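Local structure of AvrRpt2 (Erwinia amylovora, 6HQZ) at residues D135-N138 and Q139-W143. The protein is a type III effector of a plant pathogen and a papain-like C70 family cysteine protease, which probably cleaves proteins inside the host plant cell. Residues are numbered along the deposited sequence; the frame is centred on the assembly and turned at random.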
ATOM      1  N   ASP A 135     -10.191   7.801  14.344  1.00 29.78           N
ATOM      2  CA  ASP A 135     -11.027   7.287  15.446  0.60 31.07           C
ATOM      3  C   ASP A 135     -12.507   7.284  15.008  1.00 28.87           C
ATOM      4  O   ASP A 135     -13.241   6.362  15.328  1.00 28.75           O
ATOM      5  CB  ASP A 135     -10.846   8.082  16.759  0.60 34.35           C
ATOM      6  CG  ASP A 135     -11.744   7.567  17.926  0.60 36.06           C
ATOM      7  OD1 ASP A 135     -11.409   6.579  18.622  0.60 38.06           O
ATOM      8  OD2 ASP A 135     -12.792   8.192  18.177  0.60 38.37           O
ATOM      9  N   SER A 136     -12.941   8.330  14.327  1.00 28.07           N
ATOM     10  CA  SER A 136     -14.346   8.421  13.821  1.00 26.53           C
ATOM     11  C   SER A 136     -14.700   7.364  12.802  1.00 24.01           C
ATOM     12  O   SER A 136     -15.744   6.756  12.868  1.00 25.17           O
ATOM     13  CB  SER A 136     -14.619   9.802  13.241  1.00 26.44           C
ATOM     14  OG  SER A 136     -14.629  10.736  14.279  1.00 29.27           O
ATOM     15  N   PHE A 137     -13.814   7.115  11.856  1.00 23.43           N
ATOM     16  CA  PHE A 137     -14.006   6.090  10.899  1.00 22.88           C
ATOM     17  C   PHE A 137     -14.191   4.717  11.542  1.00 23.98           C
ATOM     18  O   PHE A 137     -15.133   3.977  11.229  1.00 24.11           O
ATOM     19  CB  PHE A 137     -12.855   6.103   9.913  1.00 22.60           C
ATOM     20  CG  PHE A 137     -12.898   4.957   8.972  1.00 22.25           C
ATOM     21  CD1 PHE A 137     -13.665   5.028   7.840  1.00 23.67           C
ATOM     22  CD2 PHE A 137     -12.106   3.828   9.226  1.00 23.60           C
ATOM     23  CE1 PHE A 137     -13.661   3.945   6.959  1.00 23.42           C
ATOM     24  CE2 PHE A 137     -12.153   2.745   8.400  1.00 24.09           C
ATOM     25  CZ  PHE A 137     -12.873   2.833   7.242  1.00 23.51           C
ATOM     26  N   ASN A 138     -13.304   4.395  12.471  1.00 23.93           N
ATOM     27  CA  ASN A 138     -13.458   3.159  13.185  1.00 25.21           C
ATOM     28  C   ASN A 138     -14.752   3.055  14.031  1.00 25.72           C
ATOM     29  O   ASN A 138     -15.360   1.982  14.175  1.00 24.88           O
ATOM     30  CB  ASN A 138     -12.230   2.887  14.082  1.00 26.26           C
ATOM     31  CG  ASN A 138     -11.025   2.458  13.283  1.00 27.04           C
ATOM     32  OD1 ASN A 138     -11.126   1.599  12.392  1.00 27.43           O
ATOM     33  ND2 ASN A 138      -9.838   2.995  13.656  1.00 27.12           N
ATOM     34  N   GLN A 139     -15.128   4.152  14.616  1.00 26.10           N
ATOM     35  CA  GLN A 139     -16.366   4.154  15.427  1.00 29.48           C
ATOM     36  C   GLN A 139     -17.611   3.975  14.578  1.00 27.43           C
ATOM     37  O   GLN A 139     -18.555   3.336  15.019  1.00 27.02           O
ATOM     38  CB  GLN A 139     -16.525   5.463  16.141  1.00 32.47           C
ATOM     39  CG  GLN A 139     -17.815   5.544  16.967  1.00 36.23           C
ATOM     40  CD  GLN A 139     -17.968   6.942  17.545  1.00 41.79           C
ATOM     41  OE1 GLN A 139     -16.981   7.691  17.642  1.00 44.57           O
ATOM     42  NE2 GLN A 139     -19.203   7.309  17.922  1.00 44.60           N
ATOM     43  N   ARG A 140     -17.571   4.513  13.366  1.00 24.54           N
ATOM     44  CA  ARG A 140     -18.808   4.683  12.567  1.00 25.14           C
ATOM     45  C   ARG A 140     -18.923   3.801  11.372  1.00 22.65           C
ATOM     46  O   ARG A 140     -19.986   3.725  10.801  1.00 21.13           O
ATOM     47  CB  ARG A 140     -18.913   6.143  12.144  1.00 24.90           C
ATOM     48  CG  ARG A 140     -18.936   7.068  13.342  1.00 27.65           C
ATOM     49  CD  ARG A 140     -19.093   8.514  12.955  1.00 29.79           C
ATOM     50  NE  ARG A 140     -19.361   9.279  14.174  1.00 34.62           N
ATOM     51  CZ  ARG A 140     -20.525   9.236  14.820  1.00 36.17           C
ATOM     52  NH1 ARG A 140     -21.565   8.528  14.327  1.00 36.51           N
ATOM     53  NH2 ARG A 140     -20.663   9.893  15.958  1.00 40.28           N
ATOM     54  N   LEU A 141     -17.871   3.059  11.036  1.00 23.15           N
ATOM     55  CA  LEU A 141     -17.927   2.123   9.938  1.00 22.65           C
ATOM     56  C   LEU A 141     -18.982   1.063  10.161  1.00 23.35           C
ATOM     57  O   LEU A 141     -19.289   0.699  11.332  1.00 23.75           O
ATOM     58  CB  LEU A 141     -16.560   1.410   9.765  1.00 23.64           C
ATOM     59  CG  LEU A 141     -16.419   0.464   8.592  1.00 24.02           C
ATOM     60  CD1 LEU A 141     -16.502   1.130   7.218  1.00 22.98           C
ATOM     61  CD2 LEU A 141     -15.074  -0.258   8.714  1.00 24.87           C
ATOM     62  N   ALA A 142     -19.583   0.618   9.071  1.00 21.45           N
ATOM     63  CA  ALA A 142     -20.600  -0.441   9.134  1.00 22.70           C
ATOM     64  C   ALA A 142     -20.077  -1.852   9.479  1.00 22.69           C
ATOM     65  O   ALA A 142     -20.336  -2.764   8.762  1.00 23.25           O
ATOM     66  CB  ALA A 142     -21.360  -0.481   7.819  1.00 23.01           C
ATOM     67  N   TRP A 143     -19.511  -2.004  10.656  1.00 23.76           N
ATOM     68  CA  TRP A 143     -18.889  -3.254  11.112  1.00 25.65           C
ATOM     69  C   TRP A 143     -19.812  -4.444  11.095  1.00 26.69           C
ATOM     70  O   TRP A 143     -19.360  -5.556  10.961  1.00 28.36           O
ATOM     71  CB  TRP A 143     -18.345  -3.074  12.510  1.00 26.31           C
ATOM     72  CG  TRP A 143     -17.248  -2.146  12.578  1.00 26.33           C
ATOM     73  CD1 TRP A 143     -17.281  -0.897  13.041  1.00 26.21           C
ATOM     74  CD2 TRP A 143     -15.918  -2.387  12.145  1.00 25.10           C
ATOM     75  NE1 TRP A 143     -16.045  -0.326  12.958  1.00 26.13           N
ATOM     76  CE2 TRP A 143     -15.188  -1.214  12.387  1.00 25.64           C
ATOM     77  CE3 TRP A 143     -15.266  -3.491  11.595  1.00 26.77           C
ATOM     78  CZ2 TRP A 143     -13.812  -1.094  12.082  1.00 24.44           C
ATOM     79  CZ3 TRP A 143     -13.877  -3.398  11.334  1.00 26.31           C
ATOM     80  CH2 TRP A 143     -13.183  -2.193  11.553  1.00 26.64           C
TER
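The C-terminal end of helix 134-140, in the papain-like protease domain of AvrRpt2, is closed here by the turn that follows it, with W143 folding back to bond the carbonyl of N138. The last backbone bonds of the helix are three i-to-i+4 bonds, from Q139 N to D135 O, from R140 N to S136 O (2.9 Å) and from L141 N to F137 O (2.9 Å). F137 O also takes a longer bond from R140 N (3.3 Å), which stands above the carbonyl plane; both donors come from the same face of that plane, consistent with the helix tightening at its end. L141 is the first residue to leave helical angles, and the chain then bends through an inverse gamma turn centred on A142.

That bend brings the indole of W143 round to the helix terminus. Its NE1 gives N138 O a short, nearly straight bond of 2.7 Å (166° at the hydrogen), with the acceptor close to the ring plane, so a side chain serves a carbonyl in the final turn. L141 CD2 lies over one indole face, 3.7 Å above the plane and offset toward the rim. L141 also runs alongside F137, L141 CD1 meeting F137 CE1 at 4.0 Å, since its chi1 of -176° swings CG away from the backbone N. F95 of strand 93-98 packs against both, touching L141 and standing edge-to-face with the F137 ring, which seats this helix end on the sheet. R140 NH1 bonds Q98 O of the same strand. The N138 amide, tilted 28° from the indole plane, has its OD1 bonded to F78 N, while the same OD1 sits 3.8 Å from W143 CZ2.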